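Local coordinates for protein DNA-3-methyladenine glycosidase (Bacillus halodurans, PDB 2H56) that is a largely helical protein of the HhH-GPD superfamily and probably acts in base excision DNA repair, at residues Q78-A83 / E88-V93; G74-L79 / A101-R106; R174-L179 / K189-H194. All coordinates share one frame; numbering follows the deposited sequence.

Contact 1: residues Q78-A83 / E88-V93; sequences QLVGGA and EQLYRV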
loop_
_atom_site.group_PDB
_atom_site.type_symbol
_atom_site.label_atom_id
_atom_site.label_comp_id
_atom_site.label_asym_id
_atom_site.label_seq_id
_atom_site.Cartn_x
_atom_site.Cartn_y
_atom_site.Cartn_z
ATOM N N GLN A 78 -14.030 -18.457 -8.503
ATOM C CA GLN A 78 -14.806 -19.551 -9.072
ATOM C C GLN A 78 -16.293 -19.251 -9.004
ATOM O O GLN A 78 -16.995 -19.471 -9.965
ATOM C CB GLN A 78 -14.536 -20.859 -8.362
ATOM C CG GLN A 78 -13.159 -21.435 -8.548
ATOM C CD GLN A 78 -12.914 -22.610 -7.593
ATOM O OE1 GLN A 78 -13.634 -23.603 -7.650
ATOM N NE2 GLN A 78 -11.911 -22.489 -6.701
ATOM N N LEU A 79 -16.769 -18.719 -7.880
ATOM C CA LEU A 79 -18.180 -18.299 -7.750
ATOM C C LEU A 79 -18.573 -17.350 -8.857
ATOM O O LEU A 79 -19.582 -17.568 -9.467
ATOM C CB LEU A 79 -18.462 -17.644 -6.388
ATOM C CG LEU A 79 -18.312 -18.625 -5.221
ATOM C CD1 LEU A 79 -18.397 -17.939 -3.852
ATOM C CD2 LEU A 79 -19.316 -19.796 -5.396
ATOM N N VAL A 80 -17.772 -16.319 -9.135
ATOM C CA VAL A 80 -18.055 -15.387 -10.274
ATOM C C VAL A 80 -17.645 -15.899 -11.667
ATOM O O VAL A 80 -17.945 -15.247 -12.660
ATOM C CB VAL A 80 -17.442 -13.982 -10.064
ATOM C CG1 VAL A 80 -18.005 -13.352 -8.812
ATOM C CG2 VAL A 80 -15.953 -14.053 -9.969
ATOM N N GLY A 81 -16.963 -17.045 -11.741
ATOM C CA GLY A 81 -16.665 -17.718 -13.002
ATOM C C GLY A 81 -15.438 -17.225 -13.725
ATOM O O GLY A 81 -15.347 -17.347 -14.934
ATOM N N GLY A 82 -14.470 -16.677 -13.002
ATOM C CA GLY A 82 -13.236 -16.187 -13.619
ATOM C C GLY A 82 -12.773 -14.925 -12.930
ATOM O O GLY A 82 -13.078 -14.705 -11.764
ATOM N N ALA A 83 -12.039 -14.078 -13.635
ATOM C CA ALA A 83 -11.552 -12.846 -13.023
ATOM C C ALA A 83 -12.719 -12.048 -12.407
ATOM O O ALA A 83 -13.774 -11.884 -13.007
ATOM C CB ALA A 83 -10.784 -11.981 -14.049
ATOM N N GLU A 88 -20.947 -5.767 -10.798
ATOM C CA GLU A 88 -22.166 -6.453 -11.218
ATOM C C GLU A 88 -22.010 -7.971 -11.028
ATOM O O GLU A 88 -22.970 -8.670 -10.734
ATOM C CB GLU A 88 -22.584 -6.078 -12.663
ATOM N N GLN A 89 -20.801 -8.488 -11.129
ATOM C CA GLN A 89 -20.587 -9.940 -10.976
ATOM C C GLN A 89 -20.978 -10.501 -9.606
ATOM O O GLN A 89 -21.249 -11.689 -9.462
ATOM C CB GLN A 89 -19.128 -10.280 -11.216
ATOM C CG GLN A 89 -18.627 -9.846 -12.560
ATOM C CD GLN A 89 -17.341 -10.514 -12.876
ATOM O OE1 GLN A 89 -16.263 -9.934 -12.689
ATOM N NE2 GLN A 89 -17.429 -11.778 -13.289
ATOM N N LEU A 90 -20.947 -9.652 -8.590
ATOM C CA LEU A 90 -21.207 -10.114 -7.256
ATOM C C LEU A 90 -22.695 -10.037 -6.919
ATOM O O LEU A 90 -23.143 -10.684 -5.951
ATOM C CB LEU A 90 -20.362 -9.342 -6.255
ATOM C CG LEU A 90 -18.889 -9.757 -6.245
ATOM C CD1 LEU A 90 -18.174 -8.885 -5.249
ATOM C CD2 LEU A 90 -18.661 -11.235 -5.898
ATOM N N TYR A 91 -23.462 -9.267 -7.704
ATOM C CA TYR A 91 -24.893 -9.228 -7.462
ATOM C C TYR A 91 -25.367 -10.665 -7.514
ATOM O O TYR A 91 -26.082 -11.064 -6.627
ATOM C CB TYR A 91 -25.702 -8.349 -8.447
ATOM C CG TYR A 91 -27.230 -8.474 -8.274
ATOM N N ARG A 92 -24.929 -11.444 -8.511
ATOM C CA ARG A 92 -25.451 -12.818 -8.713
ATOM C C ARG A 92 -25.007 -13.860 -7.653
ATOM O O ARG A 92 -25.512 -14.967 -7.674
ATOM C CB ARG A 92 -25.120 -13.338 -10.138
ATOM N N VAL A 93 -24.083 -13.511 -6.747
ATOM C CA VAL A 93 -23.564 -14.425 -5.733
ATOM C C VAL A 93 -24.113 -14.094 -4.346
ATOM O O VAL A 93 -23.930 -13.000 -3.872
ATOM C CB VAL A 93 -22.045 -14.297 -5.653
ATOM C CG1 VAL A 93 -21.474 -15.302 -4.649
ATOM C CG2 VAL A 93 -21.433 -14.464 -7.035
#
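L79 and V80, at the C-terminal end of helix 66-80, lie beside the short, weakly bonded helical turn 88-91 and the residues that follow it. The CA atoms of V80 and Q89 stand 6.0 Å apart, those of L79 and V93 6.9 Å. No hydrogen bond crosses between the segments, so side chains carry the contact. V80 has its CG1 anti to the carbonyl carbon (chi1 -60°), which places this methyl against L90 CD2 at 3.7 Å and V93 CG2 at 4.0 Å. In effect one branch of V80 touches both L90 in the turn and V93 just after it. The first helix ends in a Schellman motif, G81 taking positive phi; the chain then comes round through a short loop to the next helical turn, a helix-to-helix connection within this mostly helical HhH-GPD protein. L79 crosses V93 at about a right angle, with L79 CD1 4.1 Å from V93 CG1. Q89, extended beyond CG, brings its NE2 to 3.9 Å from V80 CB, while its OE1 accepts a hydrogen bond from the backbone N of E85. L90 also packs against I111 and C115 of helix 105-119.

Contact 2: residues G74-L79 / A101-R106; sequences GRVEQL and AGVSKR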
loop_
_atom_site.group_PDB
_atom_site.type_symbol
_atom_site.label_atom_id
_atom_site.label_comp_id
_atom_site.label_asym_id
_atom_site.label_seq_id
_atom_site.Cartn_x
_atom_site.Cartn_y
_atom_site.Cartn_z
ATOM N N GLY A 74 -9.305 -17.364 -4.317
ATOM C CA GLY A 74 -9.416 -18.312 -5.427
ATOM C C GLY A 74 -10.821 -18.847 -5.563
ATOM O O GLY A 74 -11.331 -19.010 -6.667
ATOM N N ARG A 75 -11.463 -19.100 -4.426
ATOM C CA ARG A 75 -12.796 -19.646 -4.436
ATOM C C ARG A 75 -13.837 -18.588 -4.783
ATOM O O ARG A 75 -14.846 -18.920 -5.385
ATOM C CB ARG A 75 -13.110 -20.319 -3.108
ATOM C CG ARG A 75 -12.386 -21.639 -2.910
ATOM C CD ARG A 75 -12.916 -22.342 -1.705
ATOM N NE ARG A 75 -12.601 -21.682 -0.427
ATOM C CZ ARG A 75 -11.451 -21.842 0.227
ATOM N NH1 ARG A 75 -10.483 -22.593 -0.289
ATOM N NH2 ARG A 75 -11.249 -21.244 1.392
ATOM N N VAL A 76 -13.603 -17.324 -4.437
ATOM C CA VAL A 76 -14.514 -16.272 -4.859
ATOM C C VAL A 76 -14.475 -16.166 -6.381
ATOM O O VAL A 76 -15.537 -16.072 -7.048
ATOM C CB VAL A 76 -14.214 -14.900 -4.225
ATOM C CG1 VAL A 76 -15.249 -13.932 -4.659
ATOM C CG2 VAL A 76 -14.179 -14.969 -2.690
ATOM N N GLU A 77 -13.272 -16.249 -6.955
ATOM C CA GLU A 77 -13.164 -16.157 -8.417
ATOM C C GLU A 77 -14.015 -17.248 -9.080
ATOM O O GLU A 77 -14.678 -16.977 -10.082
ATOM C CB GLU A 77 -11.709 -16.172 -8.915
ATOM C CG GLU A 77 -10.894 -14.932 -8.469
ATOM C CD GLU A 77 -9.757 -14.496 -9.437
ATOM O OE1 GLU A 77 -9.012 -15.376 -9.934
ATOM O OE2 GLU A 77 -9.607 -13.248 -9.664
ATOM N N GLN A 78 -14.030 -18.457 -8.503
ATOM C CA GLN A 78 -14.806 -19.551 -9.072
ATOM C C GLN A 78 -16.293 -19.251 -9.004
ATOM O O GLN A 78 -16.995 -19.471 -9.965
ATOM C CB GLN A 78 -14.536 -20.859 -8.362
ATOM C CG GLN A 78 -13.159 -21.435 -8.548
ATOM C CD GLN A 78 -12.914 -22.610 -7.593
ATOM O OE1 GLN A 78 -13.634 -23.603 -7.650
ATOM N NE2 GLN A 78 -11.911 -22.489 -6.701
ATOM N N LEU A 79 -16.769 -18.719 -7.880
ATOM C CA LEU A 79 -18.180 -18.299 -7.750
ATOM C C LEU A 79 -18.573 -17.350 -8.857
ATOM O O LEU A 79 -19.582 -17.568 -9.467
ATOM C CB LEU A 79 -18.462 -17.644 -6.388
ATOM C CG LEU A 79 -18.312 -18.625 -5.221
ATOM C CD1 LEU A 79 -18.397 -17.939 -3.852
ATOM C CD2 LEU A 79 -19.316 -19.796 -5.396
ATOM N N ALA A 101 -17.497 -20.137 1.040
ATOM C CA ALA A 101 -16.169 -20.008 0.457
ATOM C C ALA A 101 -15.127 -19.601 1.506
ATOM O O ALA A 101 -13.939 -19.644 1.233
ATOM C CB ALA A 101 -16.192 -18.986 -0.711
ATOM N N GLY A 102 -15.564 -19.179 2.692
ATOM C CA GLY A 102 -14.640 -18.785 3.743
ATOM C C GLY A 102 -14.508 -17.296 3.952
ATOM O O GLY A 102 -13.675 -16.860 4.744
ATOM N N VAL A 103 -15.303 -16.494 3.253
ATOM C CA VAL A 103 -15.238 -15.046 3.471
ATOM C C VAL A 103 -16.001 -14.768 4.714
ATOM O O VAL A 103 -17.135 -15.203 4.832
ATOM C CB VAL A 103 -15.869 -14.215 2.330
ATOM C CG1 VAL A 103 -15.670 -12.731 2.629
ATOM C CG2 VAL A 103 -15.244 -14.578 0.984
ATOM N N SER A 104 -15.422 -14.035 5.649
ATOM C CA SER A 104 -16.119 -13.815 6.959
ATOM C C SER A 104 -17.345 -12.936 6.769
ATOM O O SER A 104 -17.481 -12.292 5.741
ATOM C CB SER A 104 -15.168 -13.240 8.010
ATOM O OG SER A 104 -14.992 -11.841 7.854
ATOM N N LYS A 105 -18.261 -12.954 7.723
ATOM C CA LYS A 105 -19.464 -12.095 7.668
ATOM C C LYS A 105 -19.125 -10.572 7.653
ATOM O O LYS A 105 -19.732 -9.790 6.904
ATOM C CB LYS A 105 -20.377 -12.413 8.832
ATOM C CG LYS A 105 -21.689 -11.697 8.808
ATOM C CD LYS A 105 -22.469 -11.986 10.064
ATOM C CE LYS A 105 -23.899 -11.509 9.948
ATOM N NZ LYS A 105 -24.842 -12.447 10.628
ATOM N N ARG A 106 -18.141 -10.153 8.436
ATOM C CA ARG A 106 -17.732 -8.767 8.358
ATOM C C ARG A 106 -17.149 -8.420 6.977
ATOM O O ARG A 106 -17.472 -7.382 6.383
ATOM C CB ARG A 106 -16.740 -8.420 9.477
ATOM C CG ARG A 106 -17.408 -8.100 10.838
ATOM C CD ARG A 106 -16.881 -6.774 11.374
ATOM N NE ARG A 106 -17.195 -6.592 12.781
ATOM C CZ ARG A 106 -16.589 -7.222 13.787
ATOM N NH1 ARG A 106 -15.612 -8.101 13.554
ATOM N NH2 ARG A 106 -16.974 -6.978 15.039
#
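R75 reaches from helix 66-80 to A101, just beyond helix 95-100, and its side chain can be followed outward atom by atom. CB rests on the A101 methyl, the two CB atoms being 4.1 Å apart. Farther along, CD passes 4.1 Å from A101 O, and a bend at chi3 (-68°) turns the end of the chain so that the guanidinium presents its NE side to that same oxygen. NE donates to A101 O over 2.9 Å with an N-H...O angle of 154°. NH2 donates to it as well, at 3.1 Å and with a more bent angle of 141°. The oxygen lies close to the guanidinium plane, at its edge, whereas both donors are tilted out of the carbonyl plane toward the same face. Helix 95-100 ends here in a Schellman motif, with G102 at positive phi next to the carbonyl that R75 grips. L79 CD1 comes to 4.0 Å from A101 CB, giving the methyl an apolar neighbour from the next turn of the helix. V76 and V103 cross at about a right angle and touch through their CG2 atoms at 3.8 Å; V103 in turn packs on I108 and I111 of helix 105-119. Two bonds to one acceptor restrict rotation of the guanidinium, and its positive charge probably interacts favourably with the carbonyl-rich C-terminal end of helix 95-100.

Contact 3: residues R174-L179 / K189-H194; sequences RGAKWL and KLLIYH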
loop_
_atom_site.group_PDB
_atom_site.type_symbol
_atom_site.label_atom_id
_atom_site.label_comp_id
_atom_site.label_asym_id
_atom_site.label_seq_id
_atom_site.Cartn_x
_atom_site.Cartn_y
_atom_site.Cartn_z
ATOM N N ARG A 174 9.599 1.138 11.404
ATOM C CA ARG A 174 10.824 0.387 11.630
ATOM C C ARG A 174 11.962 0.901 10.743
ATOM O O ARG A 174 13.090 1.010 11.199
ATOM C CB ARG A 174 10.589 -1.091 11.367
ATOM C CG ARG A 174 11.820 -1.977 11.486
ATOM C CD ARG A 174 11.413 -3.446 11.631
ATOM N NE ARG A 174 12.455 -4.370 11.185
ATOM C CZ ARG A 174 13.390 -4.908 11.973
ATOM N NH1 ARG A 174 13.435 -4.641 13.276
ATOM N NH2 ARG A 174 14.283 -5.746 11.459
ATOM N N GLY A 175 11.671 1.214 9.483
ATOM C CA GLY A 175 12.709 1.677 8.571
ATOM C C GLY A 175 13.197 3.060 8.966
ATOM O O GLY A 175 14.384 3.351 8.888
ATOM N N ALA A 176 12.270 3.908 9.401
ATOM C CA ALA A 176 12.596 5.256 9.807
ATOM C C ALA A 176 13.559 5.259 10.997
ATOM O O ALA A 176 14.558 5.945 10.977
ATOM C CB ALA A 176 11.327 6.021 10.136
ATOM N N LYS A 177 13.250 4.494 12.029
ATOM C CA LYS A 177 14.145 4.341 13.181
ATOM C C LYS A 177 15.530 3.880 12.744
ATOM O O LYS A 177 16.535 4.341 13.259
ATOM C CB LYS A 177 13.565 3.333 14.190
ATOM C CG LYS A 177 12.426 3.909 15.010
ATOM C CD LYS A 177 11.483 2.846 15.576
ATOM C CE LYS A 177 12.112 2.016 16.660
ATOM N NZ LYS A 177 11.092 1.081 17.196
ATOM N N TRP A 178 15.571 2.973 11.781
ATOM C CA TRP A 178 16.823 2.372 11.334
ATOM C C TRP A 178 17.645 3.418 10.608
ATOM O O TRP A 178 18.818 3.603 10.881
ATOM C CB TRP A 178 16.505 1.195 10.406
ATOM C CG TRP A 178 17.651 0.373 9.999
ATOM C CD1 TRP A 178 18.122 -0.749 10.622
ATOM C CD2 TRP A 178 18.461 0.566 8.850
ATOM N NE1 TRP A 178 19.191 -1.255 9.931
ATOM C CE2 TRP A 178 19.417 -0.463 8.835
ATOM C CE3 TRP A 178 18.486 1.518 7.836
ATOM C CZ2 TRP A 178 20.375 -0.567 7.840
ATOM C CZ3 TRP A 178 19.444 1.416 6.867
ATOM C CH2 TRP A 178 20.373 0.382 6.871
ATOM N N LEU A 179 16.987 4.131 9.712
ATOM C CA LEU A 179 17.643 5.090 8.839
ATOM C C LEU A 179 17.913 6.483 9.475
ATOM O O LEU A 179 18.798 7.188 9.038
ATOM C CB LEU A 179 16.774 5.227 7.582
ATOM C CG LEU A 179 17.334 5.906 6.331
ATOM C CD1 LEU A 179 18.482 5.101 5.744
ATOM C CD2 LEU A 179 16.202 6.037 5.350
ATOM N N LYS A 189 7.052 9.692 14.740
ATOM C CA LYS A 189 7.549 11.055 14.705
ATOM C C LYS A 189 8.680 11.247 13.689
ATOM O O LYS A 189 8.758 12.300 13.046
ATOM C CB LYS A 189 8.026 11.465 16.093
ATOM C CG LYS A 189 6.923 11.756 17.126
ATOM C CD LYS A 189 7.554 12.042 18.477
ATOM C CE LYS A 189 7.037 13.337 19.110
ATOM N NZ LYS A 189 5.684 13.170 19.726
ATOM N N LEU A 190 9.564 10.253 13.544
ATOM C CA LEU A 190 10.717 10.380 12.626
ATOM C C LEU A 190 10.193 10.468 11.215
ATOM O O LEU A 190 10.621 11.293 10.409
ATOM C CB LEU A 190 11.671 9.186 12.742
ATOM C CG LEU A 190 12.613 9.177 13.951
ATOM C CD1 LEU A 190 13.373 7.855 14.073
ATOM C CD2 LEU A 190 13.583 10.338 13.907
ATOM N N LEU A 191 9.248 9.581 10.938
ATOM C CA LEU A 191 8.602 9.494 9.636
ATOM C C LEU A 191 7.844 10.786 9.264
ATOM O O LEU A 191 7.975 11.273 8.151
ATOM C CB LEU A 191 7.685 8.290 9.658
ATOM C CG LEU A 191 7.132 7.687 8.399
ATOM C CD1 LEU A 191 8.208 7.495 7.306
ATOM C CD2 LEU A 191 6.529 6.396 8.844
ATOM N N ILE A 192 7.084 11.363 10.194
ATOM C CA ILE A 192 6.421 12.641 9.935
ATOM C C ILE A 192 7.427 13.739 9.636
ATOM O O ILE A 192 7.224 14.540 8.730
ATOM C CB ILE A 192 5.559 13.110 11.125
ATOM C CG1 ILE A 192 4.297 12.242 11.237
ATOM C CG2 ILE A 192 5.200 14.614 10.976
ATOM C CD1 ILE A 192 3.495 12.487 12.481
ATOM N N TYR A 193 8.515 13.773 10.399
ATOM C CA TYR A 193 9.496 14.866 10.309
ATOM C C TYR A 193 10.300 14.767 9.012
ATOM O O TYR A 193 10.304 15.701 8.195
ATOM C CB TYR A 193 10.391 14.815 11.534
ATOM C CG TYR A 193 11.420 15.898 11.653
ATOM C CD1 TYR A 193 12.692 15.725 11.114
ATOM C CD2 TYR A 193 11.164 17.068 12.370
ATOM C CE1 TYR A 193 13.674 16.697 11.246
ATOM C CE2 TYR A 193 12.156 18.059 12.513
ATOM C CZ TYR A 193 13.413 17.864 11.941
ATOM O OH TYR A 193 14.426 18.818 12.056
ATOM N N HIS A 194 10.925 13.621 8.790
ATOM C CA HIS A 194 11.767 13.439 7.631
ATOM C C HIS A 194 10.972 13.342 6.331
ATOM O O HIS A 194 11.460 13.720 5.261
ATOM C CB HIS A 194 12.644 12.216 7.833
ATOM C CG HIS A 194 13.736 12.438 8.828
ATOM N ND1 HIS A 194 13.578 12.205 10.178
ATOM C CD2 HIS A 194 14.992 12.909 8.670
ATOM C CE1 HIS A 194 14.697 12.518 10.804
ATOM N NE2 HIS A 194 15.571 12.941 9.908
#
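A176 faces L190 and L191 where two helices of this largely helical HhH-GPD fold cross steeply: the axes of segments 174-179 and 189-194 make an angle of 75° and approach to 8.8 Å. The A176 methyl points at the other helix and meets L190 CB at 4.1 Å and L191 CB at 4.3 Å, so that it sits against the bases of two successive leucines. L190 then reaches back over the first helix. With CG anti to the carbonyl carbon (chi1 -78°), its CD1 lies 3.7 Å from K177 CA and is also near A176 O. The side chains of K177 and L190 cross at about a right angle, K177 CG coming to 4.2 Å from L190 CD1; thus the lysine contributes the aliphatic foot of its chain to the contact. L191 also packs on L209 of helix 202-219. H194, one turn along from L190, has its ring stacked with that of Y180. A bond to L190 O helps hold that ring: the oxygen lies in the imidazole plane, 3.1 Å from H194 ND1, and also accepts the routine helical bond from H194 N at 2.9 Å.

How the contacts relate
Helix 66-80 supplies the first segment of both early contacts, an example of one helix end serving two partners. Contact 1 closes a four-residue loop, tying the end of that helix to turn 88-91; contact 2 bridges 21 residues, including helices 88-91 and 95-100, and ties it to the loop between helices 95-100 and 105-119, so the shorter closure falls within the longer. They share Q78 and L79, and a probable hydrogen bond from G82 N to E77 O links them. Contact 3 comes later, bridging nine residues to join helices 170-180 and 187-195. It lies on the opposite side of the chain's centre from contacts 1 and 2, about 38 Å from contact 2 between centres, and touches neither.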